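Local coordinates for protein probable mannosyltransferase KTR4 (Saccharomyces cerevisiae, PDB 5A07) that is a probable mannosyltransferase of the GT-A glycosyltransferase clan and binds guanosine-5'-diphosphate and a manganese ion, at residues L262-P266 with Q301-N305; L287-F293 with A363-S369; A294-D298 with G311-F317. One frame throughout, in Å; residues are numbered along the deposited sequence.

Contact 1. Residues L262-P266 with Q301-N305; sequences LYDSP and QNPKN
A loop packs here against the start of a short helix: L262-P266 leaves the end of strand 256-262, and Q301-N305 leads into helix 303-308. The loop runs extended (phi/psi -81/152 at Y263, -107/169 at D264) before turning at P266 (-61/-28), while P303 to N305 are helical. P266 CA lies 5.7 Å from N305 CA, and Y263 CA 8.3 Å from N302 CA. Y263 (chi1 m) projects into the gap. N302 (m) ND2 lies over one face of the Y263 ring, 3.3 Å from Y263 CD2, and Q301 (chi1 t, chi2 t) NE2 comes to 3.3 Å from Y263 CE1. These amides are also held outside the contact: Q301 by N72, N414 and N416, N302 by N414. Water 1 bridges Y263 OH (2.7 Å) and N302 N (3.1 Å). At the other end P266 CG rests 3.5 Å from N305 CG. D264 turns its carboxylate back, OD1 accepting from S265 N at 2.8 Å. N302 occupies the N-cap position without a side-chain capping bond. The side chain of D264 lies about 9 Å from the bound GDP. The arrangement is that of a loop leaving a strand of the central GT-A sheet near the nucleotide site.

Contact 2. Residues L287-F293 with A363-S369; sequences LNVNGAF and ALFADKS
L364 (chi1 m, chi2 t) is at the apolar centre: its CD2 meets L287 CD2 at 4.1 Å and, at the ring edge, F293 CE1 at 3.9 Å; A292 CB touches A363 CB at 3.8 Å. CA pairs L287-F365 (4.9 Å), N290-D367 (4.7 Å) and A292-A363 (4.5 Å) set the register. The loop takes up carbonyls late in helix 354-365: N288 N donates to L364 O (2.9 Å) and A292 N to A363 O (2.8 Å). Between them N288-G291 forms a type I beta turn, G291 N to N288 O 3.1 Å; G291 presses so closely on A363 O that a CB would clash. K368 N returns a bond to N290 O (2.9 Å). At the polar edge, N288 OD1 and D367 OD1 each make an Asx turn, to N290 N (2.8 Å) and S369 N (2.9 Å). Water 2 joins N288 OD1 (3.0 Å) to D367 OD2 (2.8 Å). Around this, F293 packs on helix 43-53, L364 and F365 on helix 272-282, and A363 and L364 on helix 293-297.

Contact 3. Residues A294-D298 with G311-F317; sequences AWLKD and GYSTCHF. With ACT (acetate ion), chain H.
W295, S313 and L296 carry most of this buried contact between helix 293-297 and the turn leading into strand 316-317. W295 (chi1 t, chi2 63°) spreads its indole along C315-F317. Its six-membered ring forms an offset stack with F317 (m), centroids 4.5 Å apart and planes at 26°, and C315 CB makes a CH-pi contact over the five-membered ring, 3.8 Å from its centroid. W295 NE1 bonds to N261, and C315 is joined to C417 by a disulfide. S313 CA lies 5.3 Å from L296 CA. S313 N donates to L296 O (2.8 Å), and S313 OG (chi1 p) donates to W295 O (2.8 Å) while accepting from C315 N (3.0 Å) in an ST turn. L296 (m, t) places CD2 3.9 Å from Y312 CE1. K297 NZ donates to G311 O (2.7 Å) and to OXT of an acetate (2.9 Å), probably from the crystallisation liquor. G311 (phi/psi 132/6) needs to be glycine: a CB would jam against the preceding carbonyl. Thus one serine satisfies carbonyls closing a short helix, and the K297 ammonium lies among L53 O, G311 O and Y306 OH, with acetate an extra partner in this crystal: more acceptors than three protons can serve.

How the contacts relate
From the N terminus the chain leaves strand 256-262 through 262-266, passes helix 272-282, and meets 287-293, which runs directly into 294-298. Residues 301-305 then close the loop of contact 1, 311-317 that of contact 3, and only 363-369 that of contact 2. The loop of contact 3 therefore lies wholly within that of contact 2, while contact 1 crosses both. Contact 3 is the middle piece: L262 O meets H316 N at 2.7 Å where two sheet strands pair, and on the other flank L296 CD1 packs 3.7 Å from L364 CD2. Contacts 1 and 2 do not touch, their centres about 21 Å apart. Together they tie sheet strands to helices 293-297, 303-308 and 354-365.

Contact 1. Residues L262-P266 with Q301-N305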
ATOM      1  N   LEU B 262      -2.323  -7.073   4.548  1.00 18.29           N
ATOM      2  CA  LEU B 262      -3.569  -7.779   4.633  1.00 18.50           C
ATOM      3  C   LEU B 262      -3.762  -8.822   3.509  1.00 17.65           C
ATOM      4  O   LEU B 262      -3.187  -8.738   2.443  1.00 18.61           O
ATOM      5  CB  LEU B 262      -4.779  -6.800   4.483  1.00 18.46           C
ATOM      6  CG  LEU B 262      -4.907  -5.576   5.404  1.00 22.56           C
ATOM      7  CD1 LEU B 262      -6.182  -4.776   5.069  1.00 21.51           C
ATOM      8  CD2 LEU B 262      -4.917  -6.024   6.839  1.00 22.80           C
ATOM      9  N   TYR B 263      -4.681  -9.702   3.770  1.00 17.30           N
ATOM     10  CA  TYR B 263      -5.255 -10.577   2.772  1.00 18.14           C
ATOM     11  C   TYR B 263      -6.333  -9.761   2.027  1.00 21.65           C
ATOM     12  O   TYR B 263      -6.984  -8.901   2.608  1.00 21.00           O
ATOM     13  CB  TYR B 263      -5.869 -11.806   3.390  1.00 18.16           C
ATOM     14  CG  TYR B 263      -4.842 -12.788   3.867  1.00 18.29           C
ATOM     15  CD1 TYR B 263      -4.218 -12.627   5.115  1.00 18.50           C
ATOM     16  CD2 TYR B 263      -4.432 -13.821   3.074  1.00 21.05           C
ATOM     17  CE1 TYR B 263      -3.228 -13.525   5.555  1.00 18.90           C
ATOM     18  CE2 TYR B 263      -3.399 -14.720   3.489  1.00 21.80           C
ATOM     19  CZ  TYR B 263      -2.818 -14.564   4.746  1.00 20.17           C
ATOM     20  OH  TYR B 263      -1.789 -15.413   5.156  1.00 20.70           O
ATOM     21  N   ASP B 264      -6.563 -10.122   0.788  1.00 21.22           N
ATOM     22  CA  ASP B 264      -7.607  -9.528   0.031  1.00 26.37           C
ATOM     23  C   ASP B 264      -8.784 -10.500  -0.157  1.00 30.30           C
ATOM     24  O   ASP B 264      -8.703 -11.670   0.101  1.00 27.00           O
ATOM     25  CB  ASP B 264      -7.073  -9.098  -1.337  1.00 24.30           C
ATOM     26  CG  ASP B 264      -7.739  -7.776  -1.863  1.00 28.90           C
ATOM     27  OD1 ASP B 264      -8.856  -7.456  -1.485  1.00 26.49           O
ATOM     28  OD2 ASP B 264      -7.153  -7.080  -2.664  1.00 27.80           O
ATOM     29  N   SER B 265      -9.880  -9.942  -0.659  1.00 30.12           N
ATOM     30  CA  SER B 265     -11.049 -10.703  -1.053  1.00 31.49           C
ATOM     31  C   SER B 265     -10.764 -11.389  -2.376  1.00 25.47           C
ATOM     32  O   SER B 265     -10.588 -10.723  -3.433  1.00 25.93           O
ATOM     33  CB  SER B 265     -12.234  -9.715  -1.169  1.00 36.09           C
ATOM     34  OG  SER B 265     -13.277 -10.390  -1.809  1.00 40.51           O
ATOM     35  N   PRO B 266     -10.616 -12.744  -2.353  1.00 26.50           N
ATOM     36  CA  PRO B 266     -10.127 -13.424  -3.559  1.00 26.26           C
ATOM     37  C   PRO B 266     -11.067 -13.241  -4.795  1.00 28.90           C
ATOM     38  O   PRO B 266     -10.622 -13.229  -5.905  1.00 23.29           O
ATOM     39  CB  PRO B 266     -10.092 -14.903  -3.172  1.00 26.61           C
ATOM     40  CG  PRO B 266     -10.298 -14.951  -1.707  1.00 28.94           C
ATOM     41  CD  PRO B 266     -10.837 -13.651  -1.220  1.00 27.38           C
ATOM     42  N   GLN B 301      -2.437 -19.691   6.334  1.00 21.19           N
ATOM     43  CA  GLN B 301      -3.417 -19.094   7.159  1.00 19.47           C
ATOM     44  C   GLN B 301      -4.770 -19.072   6.497  1.00 20.27           C
ATOM     45  O   GLN B 301      -5.746 -19.317   7.192  1.00 22.38           O
ATOM     46  CB  GLN B 301      -3.046 -17.646   7.500  1.00 21.01           C
ATOM     47  CG  GLN B 301      -3.972 -16.993   8.502  1.00 21.37           C
ATOM     48  CD  GLN B 301      -3.390 -15.657   8.995  1.00 23.50           C
ATOM     49  OE1 GLN B 301      -2.396 -15.624   9.725  1.00 26.23           O
ATOM     50  NE2 GLN B 301      -4.008 -14.562   8.599  1.00 21.40           N
ATOM     51  N   ASN B 302      -4.826 -18.742   5.217  1.00 20.48           N
ATOM     52  CA  ASN B 302      -6.062 -18.684   4.402  1.00 22.79           C
ATOM     53  C   ASN B 302      -5.906 -19.508   3.125  1.00 22.61           C
ATOM     54  O   ASN B 302      -5.839 -18.976   2.015  1.00 22.72           O
ATOM     55  CB  ASN B 302      -6.417 -17.249   4.010  1.00 25.00           C
ATOM     56  CG  ASN B 302      -6.836 -16.446   5.169  1.00 24.58           C
ATOM     57  OD1 ASN B 302      -7.739 -16.825   5.901  1.00 26.84           O
ATOM     58  ND2 ASN B 302      -6.125 -15.416   5.438  1.00 24.98           N
ATOM     59  N   PRO B 303      -5.921 -20.857   3.273  1.00 23.13           N
ATOM     60  CA  PRO B 303      -5.695 -21.725   2.137  1.00 25.13           C
ATOM     61  C   PRO B 303      -6.770 -21.584   1.052  1.00 24.15           C
ATOM     62  O   PRO B 303      -6.478 -21.805  -0.133  1.00 26.53           O
ATOM     63  CB  PRO B 303      -5.728 -23.144   2.759  1.00 25.05           C
ATOM     64  CG  PRO B 303      -6.290 -22.992   4.123  1.00 24.92           C
ATOM     65  CD  PRO B 303      -5.935 -21.599   4.545  1.00 25.08           C
ATOM     66  N   LYS B 304      -7.956 -21.208   1.436  1.00 26.06           N
ATOM     67  CA  LYS B 304      -9.023 -21.044   0.416  1.00 27.50           C
ATOM     68  C   LYS B 304      -8.770 -19.879  -0.461  1.00 28.17           C
ATOM     69  O   LYS B 304      -9.156 -19.892  -1.641  1.00 25.87           O
ATOM     70  CB  LYS B 304     -10.373 -20.829   1.065  1.00 32.97           C
ATOM     71  CG  LYS B 304     -10.849 -21.963   1.930  1.00 39.59           C
ATOM     72  CD  LYS B 304     -11.950 -21.420   2.840  1.00 48.29           C
ATOM     73  CE  LYS B 304     -13.324 -21.855   2.406  1.00 56.65           C
ATOM     74  NZ  LYS B 304     -13.771 -22.840   3.433  1.00 66.70           N
ATOM     75  N   ASN B 305      -8.080 -18.841   0.073  1.00 26.38           N
ATOM     76  CA  ASN B 305      -7.641 -17.710  -0.828  1.00 27.65           C
ATOM     77  C   ASN B 305      -6.684 -18.147  -1.903  1.00 25.62           C
ATOM     78  O   ASN B 305      -6.778 -17.759  -3.068  1.00 26.80           O
ATOM     79  CB  ASN B 305      -6.971 -16.538  -0.043  1.00 27.42           C
ATOM     80  CG  ASN B 305      -7.941 -15.752   0.806  1.00 26.14           C
ATOM     81  OD1 ASN B 305      -7.832 -14.497   1.006  1.00 28.38           O
ATOM     82  ND2 ASN B 305      -8.830 -16.442   1.380  1.00 25.86           N
TER
HETATM   83  O   HOH W   1      -2.080 -17.878   4.085  1.00 23.20           O

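Contact 2. Residues L287-F293 with A363-S369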
ATOM      1  N   LEU B 287      12.022 -10.118 -13.000  1.00 29.36           N
ATOM      2  CA  LEU B 287      12.104 -10.703 -11.660  1.00 28.81           C
ATOM      3  C   LEU B 287      13.338 -10.240 -10.866  1.00 26.96           C
ATOM      4  O   LEU B 287      14.418 -10.198 -11.398  1.00 26.92           O
ATOM      5  CB  LEU B 287      12.053 -12.241 -11.709  1.00 29.01           C
ATOM      6  CG  LEU B 287      10.733 -12.837 -12.165  1.00 28.54           C
ATOM      7  CD1 LEU B 287      10.914 -14.323 -12.427  1.00 31.47           C
ATOM      8  CD2 LEU B 287       9.673 -12.656 -11.094  1.00 29.55           C
ATOM      9  N   ASN B 288      13.176  -9.837  -9.594  1.00 24.15           N
ATOM     10  CA  ASN B 288      14.299  -9.589  -8.684  1.00 22.63           C
ATOM     11  C   ASN B 288      14.591 -10.821  -7.899  1.00 24.68           C
ATOM     12  O   ASN B 288      13.659 -11.476  -7.399  1.00 25.94           O
ATOM     13  CB  ASN B 288      14.011  -8.431  -7.713  1.00 25.36           C
ATOM     14  CG  ASN B 288      15.220  -8.023  -6.932  1.00 26.25           C
ATOM     15  OD1 ASN B 288      15.604  -8.648  -5.970  1.00 26.08           O
ATOM     16  ND2 ASN B 288      15.845  -6.992  -7.370  1.00 27.10           N
ATOM     17  N   VAL B 289      15.870 -11.189  -7.776  1.00 25.79           N
ATOM     18  CA  VAL B 289      16.201 -12.484  -7.160  1.00 26.92           C
ATOM     19  C   VAL B 289      15.931 -12.457  -5.661  1.00 26.05           C
ATOM     20  O   VAL B 289      15.802 -13.495  -5.057  1.00 24.22           O
ATOM     21  CB  VAL B 289      17.671 -12.961  -7.432  1.00 30.51           C
ATOM     22  CG1 VAL B 289      17.879 -13.088  -8.945  1.00 35.12           C
ATOM     23  CG2 VAL B 289      18.692 -11.991  -6.870  1.00 28.68           C
ATOM     24  N   ASN B 290      15.838 -11.279  -5.076  1.00 23.30           N
ATOM     25  CA  ASN B 290      15.437 -11.123  -3.702  1.00 24.67           C
ATOM     26  C   ASN B 290      13.975 -10.643  -3.506  1.00 25.04           C
ATOM     27  O   ASN B 290      13.684  -9.968  -2.502  1.00 23.09           O
ATOM     28  CB  ASN B 290      16.393 -10.187  -2.927  1.00 23.70           C
ATOM     29  CG  ASN B 290      16.380 -10.458  -1.397  1.00 31.63           C
ATOM     30  OD1 ASN B 290      16.517  -9.552  -0.466  1.00 32.42           O
ATOM     31  ND2 ASN B 290      16.186 -11.718  -1.098  1.00 31.60           N
ATOM     32  N   GLY B 291      13.100 -11.009  -4.421  1.00 22.47           N
ATOM     33  CA  GLY B 291      11.684 -10.690  -4.333  1.00 22.87           C
ATOM     34  C   GLY B 291      10.985 -11.377  -3.171  1.00 21.25           C
ATOM     35  O   GLY B 291      11.445 -12.410  -2.611  1.00 19.00           O
ATOM     36  N   ALA B 292       9.828 -10.827  -2.812  1.00 18.05           N
ATOM     37  CA  ALA B 292       9.096 -11.335  -1.664  1.00 16.94           C
ATOM     38  C   ALA B 292       8.263 -12.543  -2.021  1.00 19.51           C
ATOM     39  O   ALA B 292       7.061 -12.541  -1.894  1.00 17.53           O
ATOM     40  CB  ALA B 292       8.244 -10.234  -1.069  1.00 17.93           C
ATOM     41  N   PHE B 293       8.908 -13.622  -2.478  1.00 21.94           N
ATOM     42  CA  PHE B 293       8.171 -14.731  -3.053  1.00 21.35           C
ATOM     43  C   PHE B 293       7.412 -15.569  -2.061  1.00 22.69           C
ATOM     44  O   PHE B 293       6.318 -15.987  -2.345  1.00 21.27           O
ATOM     45  CB  PHE B 293       9.123 -15.629  -3.870  1.00 22.88           C
ATOM     46  CG  PHE B 293       9.886 -14.874  -4.907  1.00 24.40           C
ATOM     47  CD1 PHE B 293       9.236 -14.171  -5.899  1.00 24.55           C
ATOM     48  CD2 PHE B 293      11.267 -14.870  -4.898  1.00 27.72           C
ATOM     49  CE1 PHE B 293       9.950 -13.453  -6.863  1.00 26.44           C
ATOM     50  CE2 PHE B 293      11.971 -14.174  -5.870  1.00 26.47           C
ATOM     51  CZ  PHE B 293      11.306 -13.439  -6.835  1.00 26.06           C
ATOM     52  N   ALA B 363       6.645  -7.093  -4.976  1.00 16.73           N
ATOM     53  CA  ALA B 363       7.163  -8.363  -4.492  1.00 17.92           C
ATOM     54  C   ALA B 363       7.969  -9.107  -5.604  1.00 21.40           C
ATOM     55  O   ALA B 363       8.935  -9.810  -5.308  1.00 23.59           O
ATOM     56  CB  ALA B 363       6.010  -9.223  -4.033  1.00 17.41           C
ATOM     57  N   LEU B 364       7.544  -8.952  -6.857  1.00 20.22           N
ATOM     58  CA  LEU B 364       8.160  -9.688  -7.973  1.00 21.72           C
ATOM     59  C   LEU B 364       9.342  -8.943  -8.554  1.00 21.96           C
ATOM     60  O   LEU B 364      10.352  -9.590  -8.941  1.00 24.14           O
ATOM     61  CB  LEU B 364       7.135  -9.945  -9.078  1.00 22.93           C
ATOM     62  CG  LEU B 364       6.077 -10.925  -8.620  1.00 23.28           C
ATOM     63  CD1 LEU B 364       4.939 -10.909  -9.594  1.00 23.08           C
ATOM     64  CD2 LEU B 364       6.608 -12.326  -8.464  1.00 23.69           C
ATOM     65  N   PHE B 365       9.304  -7.600  -8.589  1.00 21.34           N
ATOM     66  CA  PHE B 365      10.241  -6.833  -9.403  1.00 22.25           C
ATOM     67  C   PHE B 365      11.200  -6.027  -8.620  1.00 21.35           C
ATOM     68  O   PHE B 365      11.951  -5.281  -9.212  1.00 22.28           O
ATOM     69  CB  PHE B 365       9.518  -5.926 -10.434  1.00 25.26           C
ATOM     70  CG  PHE B 365       8.436  -6.638 -11.231  1.00 25.35           C
ATOM     71  CD1 PHE B 365       8.651  -7.911 -11.719  1.00 30.33           C
ATOM     72  CD2 PHE B 365       7.261  -6.021 -11.519  1.00 27.39           C
ATOM     73  CE1 PHE B 365       7.665  -8.603 -12.438  1.00 30.34           C
ATOM     74  CE2 PHE B 365       6.255  -6.677 -12.200  1.00 28.60           C
ATOM     75  CZ  PHE B 365       6.455  -7.984 -12.669  1.00 31.21           C
ATOM     76  N   ALA B 366      11.211  -6.179  -7.290  1.00 21.97           N
ATOM     77  CA  ALA B 366      12.089  -5.408  -6.413  1.00 21.53           C
ATOM     78  C   ALA B 366      12.603  -6.299  -5.309  1.00 21.49           C
ATOM     79  O   ALA B 366      11.988  -7.305  -4.964  1.00 22.20           O
ATOM     80  CB  ALA B 366      11.373  -4.229  -5.785  1.00 21.76           C
ATOM     81  N   ASP B 367      13.720  -5.880  -4.759  1.00 21.66           N
ATOM     82  CA  ASP B 367      14.346  -6.531  -3.653  1.00 22.57           C
ATOM     83  C   ASP B 367      13.532  -6.248  -2.392  1.00 20.82           C
ATOM     84  O   ASP B 367      13.351  -5.102  -2.014  1.00 21.26           O
ATOM     85  CB  ASP B 367      15.750  -5.916  -3.429  1.00 23.54           C
ATOM     86  CG  ASP B 367      16.536  -6.635  -2.351  1.00 28.39           C
ATOM     87  OD1 ASP B 367      16.001  -7.097  -1.302  1.00 30.39           O
ATOM     88  OD2 ASP B 367      17.763  -6.763  -2.513  1.00 36.37           O
ATOM     89  N   LYS B 368      13.103  -7.288  -1.701  1.00 17.67           N
ATOM     90  CA  LYS B 368      12.219  -7.113  -0.579  1.00 19.56           C
ATOM     91  C   LYS B 368      12.812  -6.296   0.606  1.00 21.88           C
ATOM     92  O   LYS B 368      12.030  -5.752   1.436  1.00 19.35           O
ATOM     93  CB  LYS B 368      11.690  -8.438  -0.103  1.00 20.31           C
ATOM     94  CG  LYS B 368      12.738  -9.298   0.587  1.00 24.17           C
ATOM     95  CD  LYS B 368      12.213 -10.720   0.577  1.00 25.96           C
ATOM     96  CE  LYS B 368      12.845 -11.568   1.651  1.00 35.44           C
ATOM     97  NZ  LYS B 368      14.104 -12.002   1.203  1.00 38.46           N
ATOM     98  N   SER B 369      14.138  -6.197   0.700  1.00 20.95           N
ATOM     99  CA  SER B 369      14.797  -5.423   1.758  1.00 23.71           C
ATOM    100  C   SER B 369      14.743  -3.896   1.471  1.00 22.68           C
ATOM    101  O   SER B 369      15.091  -3.110   2.342  1.00 21.41           O
ATOM    102  CB  SER B 369      16.245  -5.886   1.940  1.00 27.20           C
ATOM    103  OG  SER B 369      17.001  -5.603   0.763  1.00 30.00           O
TER
HETATM  104  O   HOH W   2      18.380  -8.203  -4.862  1.00 44.82           O
HETATM  105  O   HOH W   3      13.634 -13.536  -1.503  1.00 34.89           O
HETATM  106  O   HOH W   4      10.090  -7.546  -2.963  1.00 21.16           O

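Contact 3. Residues A294-D298 with G311-F317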
ATOM      1  N   ALA B 294       7.967 -15.795  -0.866  1.00 20.37           N
ATOM      2  CA  ALA B 294       7.265 -16.533   0.115  1.00 20.64           C
ATOM      3  C   ALA B 294       5.930 -15.843   0.546  1.00 18.82           C
ATOM      4  O   ALA B 294       4.878 -16.487   0.729  1.00 18.41           O
ATOM      5  CB  ALA B 294       8.195 -16.770   1.295  1.00 23.54           C
ATOM      6  N   TRP B 295       5.988 -14.549   0.693  1.00 18.40           N
ATOM      7  CA  TRP B 295       4.808 -13.744   1.051  1.00 18.07           C
ATOM      8  C   TRP B 295       3.690 -13.885   0.043  1.00 17.62           C
ATOM      9  O   TRP B 295       2.523 -13.997   0.433  1.00 20.26           O
ATOM     10  CB  TRP B 295       5.235 -12.291   1.156  1.00 18.18           C
ATOM     11  CG  TRP B 295       4.246 -11.264   1.550  1.00 18.32           C
ATOM     12  CD1 TRP B 295       3.577 -11.177   2.722  1.00 18.25           C
ATOM     13  CD2 TRP B 295       3.846 -10.120   0.790  1.00 16.03           C
ATOM     14  NE1 TRP B 295       2.776 -10.065   2.739  1.00 15.57           N
ATOM     15  CE2 TRP B 295       2.954  -9.380   1.582  1.00 16.36           C
ATOM     16  CE3 TRP B 295       4.137  -9.661  -0.458  1.00 16.50           C
ATOM     17  CZ2 TRP B 295       2.350  -8.217   1.135  1.00 16.50           C
ATOM     18  CZ3 TRP B 295       3.572  -8.476  -0.889  1.00 18.00           C
ATOM     19  CH2 TRP B 295       2.682  -7.772  -0.088  1.00 17.01           C
ATOM     20  N   LEU B 296       4.001 -13.942  -1.247  1.00 19.97           N
ATOM     21  CA  LEU B 296       2.998 -14.222  -2.287  1.00 20.13           C
ATOM     22  C   LEU B 296       2.426 -15.674  -2.273  1.00 20.88           C
ATOM     23  O   LEU B 296       1.324 -15.917  -2.726  1.00 20.84           O
ATOM     24  CB  LEU B 296       3.595 -13.993  -3.643  1.00 22.54           C
ATOM     25  CG  LEU B 296       4.212 -12.624  -3.896  1.00 20.75           C
ATOM     26  CD1 LEU B 296       4.837 -12.546  -5.256  1.00 21.94           C
ATOM     27  CD2 LEU B 296       3.096 -11.563  -3.753  1.00 21.63           C
ATOM     28  N   LYS B 297       3.152 -16.622  -1.708  1.00 18.84           N
ATOM     29  CA  LYS B 297       2.826 -18.039  -1.837  1.00 20.00           C
ATOM     30  C   LYS B 297       2.390 -18.690  -0.547  1.00 19.85           C
ATOM     31  O   LYS B 297       2.132 -19.885  -0.536  1.00 22.97           O
ATOM     32  CB  LYS B 297       4.041 -18.781  -2.384  1.00 20.62           C
ATOM     33  CG  LYS B 297       4.554 -18.310  -3.698  1.00 21.13           C
ATOM     34  CD  LYS B 297       3.575 -18.412  -4.843  1.00 23.51           C
ATOM     35  CE  LYS B 297       2.996 -19.817  -4.985  1.00 26.85           C
ATOM     36  NZ  LYS B 297       2.076 -19.941  -6.197  1.00 29.26           N
ATOM     37  N   ASP B 298       2.201 -17.920   0.533  1.00 19.50           N
ATOM     38  CA  ASP B 298       1.841 -18.465   1.807  1.00 19.75           C
ATOM     39  C   ASP B 298       0.401 -18.889   1.833  1.00 25.56           C
ATOM     40  O   ASP B 298      -0.538 -18.050   1.853  1.00 20.23           O
ATOM     41  CB  ASP B 298       2.092 -17.483   2.976  1.00 21.44           C
ATOM     42  CG  ASP B 298       2.054 -18.179   4.334  1.00 20.76           C
ATOM     43  OD1 ASP B 298       1.631 -19.360   4.409  1.00 20.94           O
ATOM     44  OD2 ASP B 298       2.321 -17.527   5.378  1.00 19.96           O
ATOM     45  N   GLY B 311      -2.895 -19.849  -6.733  1.00 25.55           N
ATOM     46  CA  GLY B 311      -1.483 -19.700  -6.392  1.00 25.21           C
ATOM     47  C   GLY B 311      -1.042 -18.424  -5.674  1.00 23.84           C
ATOM     48  O   GLY B 311       0.144 -18.252  -5.481  1.00 22.23           O
ATOM     49  N   TYR B 312      -1.980 -17.554  -5.281  1.00 24.78           N
ATOM     50  CA  TYR B 312      -1.620 -16.268  -4.653  1.00 24.07           C
ATOM     51  C   TYR B 312      -2.246 -16.196  -3.288  1.00 23.05           C
ATOM     52  O   TYR B 312      -3.445 -16.402  -3.108  1.00 22.73           O
ATOM     53  CB  TYR B 312      -2.104 -15.103  -5.516  1.00 25.00           C
ATOM     54  CG  TYR B 312      -1.936 -13.684  -4.965  1.00 21.33           C
ATOM     55  CD1 TYR B 312      -0.862 -13.311  -4.172  1.00 22.13           C
ATOM     56  CD2 TYR B 312      -2.818 -12.679  -5.368  1.00 21.08           C
ATOM     57  CE1 TYR B 312      -0.738 -11.979  -3.703  1.00 21.12           C
ATOM     58  CE2 TYR B 312      -2.684 -11.374  -4.902  1.00 21.85           C
ATOM     59  CZ  TYR B 312      -1.641 -11.034  -4.068  1.00 17.87           C
ATOM     60  OH  TYR B 312      -1.538  -9.716  -3.641  1.00 21.37           O
ATOM     61  N   SER B 313      -1.428 -15.908  -2.289  1.00 19.67           N
ATOM     62  CA  SER B 313      -1.923 -15.769  -0.919  1.00 19.98           C
ATOM     63  C   SER B 313      -3.000 -14.707  -0.764  1.00 17.11           C
ATOM     64  O   SER B 313      -3.806 -14.783   0.131  1.00 18.87           O
ATOM     65  CB  SER B 313      -0.724 -15.407   0.009  1.00 22.05           C
ATOM     66  OG  SER B 313      -0.163 -14.131  -0.403  1.00 20.04           O
ATOM     67  N   THR B 314      -2.935 -13.738  -1.646  1.00 18.77           N
ATOM     68  CA  THR B 314      -3.710 -12.480  -1.668  1.00 19.79           C
ATOM     69  C   THR B 314      -3.169 -11.467  -0.705  1.00 19.36           C
ATOM     70  O   THR B 314      -3.749 -10.376  -0.537  1.00 20.70           O
ATOM     71  CB  THR B 314      -5.231 -12.647  -1.546  1.00 21.29           C
ATOM     72  OG1 THR B 314      -5.577 -12.984  -0.200  1.00 22.96           O
ATOM     73  CG2 THR B 314      -5.714 -13.711  -2.470  1.00 23.68           C
ATOM     74  N   CYS B 315      -2.001 -11.734  -0.096  1.00 19.69           N
ATOM     75  CA  CYS B 315      -1.389 -10.708   0.782  1.00 20.53           C
ATOM     76  C   CYS B 315      -0.976  -9.480  -0.024  1.00 18.88           C
ATOM     77  O   CYS B 315      -0.489  -9.569  -1.154  1.00 18.76           O
ATOM     78  CB  CYS B 315      -0.195 -11.277   1.520  1.00 21.95           C
ATOM     79  SG  CYS B 315      -0.717 -12.534   2.703  1.00 21.24           S
ATOM     80  N   HIS B 316      -1.230  -8.290   0.566  1.00 18.53           N
ATOM     81  CA  HIS B 316      -0.896  -7.050  -0.047  1.00 18.11           C
ATOM     82  C   HIS B 316      -0.621  -5.961   0.981  1.00 15.70           C
ATOM     83  O   HIS B 316      -1.125  -6.022   2.099  1.00 15.65           O
ATOM     84  CB  HIS B 316      -2.014  -6.636  -1.032  1.00 18.72           C
ATOM     85  CG  HIS B 316      -3.340  -6.401  -0.380  1.00 19.47           C
ATOM     86  ND1 HIS B 316      -4.215  -7.422  -0.036  1.00 21.53           N
ATOM     87  CD2 HIS B 316      -3.917  -5.262   0.035  1.00 19.28           C
ATOM     88  CE1 HIS B 316      -5.280  -6.897   0.539  1.00 22.37           C
ATOM     89  NE2 HIS B 316      -5.133  -5.592   0.578  1.00 19.61           N
ATOM     90  N   PHE B 317       0.160  -4.972   0.586  1.00 15.87           N
ATOM     91  CA  PHE B 317       0.327  -3.768   1.410  1.00 16.47           C
ATOM     92  C   PHE B 317      -0.999  -3.026   1.306  1.00 17.00           C
ATOM     93  O   PHE B 317      -1.552  -2.907   0.223  1.00 19.52           O
ATOM     94  CB  PHE B 317       1.454  -2.900   0.903  1.00 15.96           C
ATOM     95  CG  PHE B 317       2.727  -3.674   0.696  1.00 16.18           C
ATOM     96  CD1 PHE B 317       3.378  -4.213   1.798  1.00 16.67           C
ATOM     97  CD2 PHE B 317       3.252  -3.871  -0.569  1.00 17.31           C
ATOM     98  CE1 PHE B 317       4.507  -5.024   1.633  1.00 17.93           C
ATOM     99  CE2 PHE B 317       4.379  -4.627  -0.734  1.00 17.53           C
ATOM    100  CZ  PHE B 317       5.000  -5.197   0.363  1.00 16.71           C
TER
HETATM  101  C   ACT H1465       0.356 -23.203  -7.400  1.00 34.14           C
HETATM  102  O   ACT H1465       0.102 -23.628  -6.240  1.00 33.12           O
HETATM  103  OXT ACT H1465       1.058 -22.192  -7.664  1.00 30.85           O
HETATM  104  CH3 ACT H1465      -0.228 -23.962  -8.586  1.00 39.10           C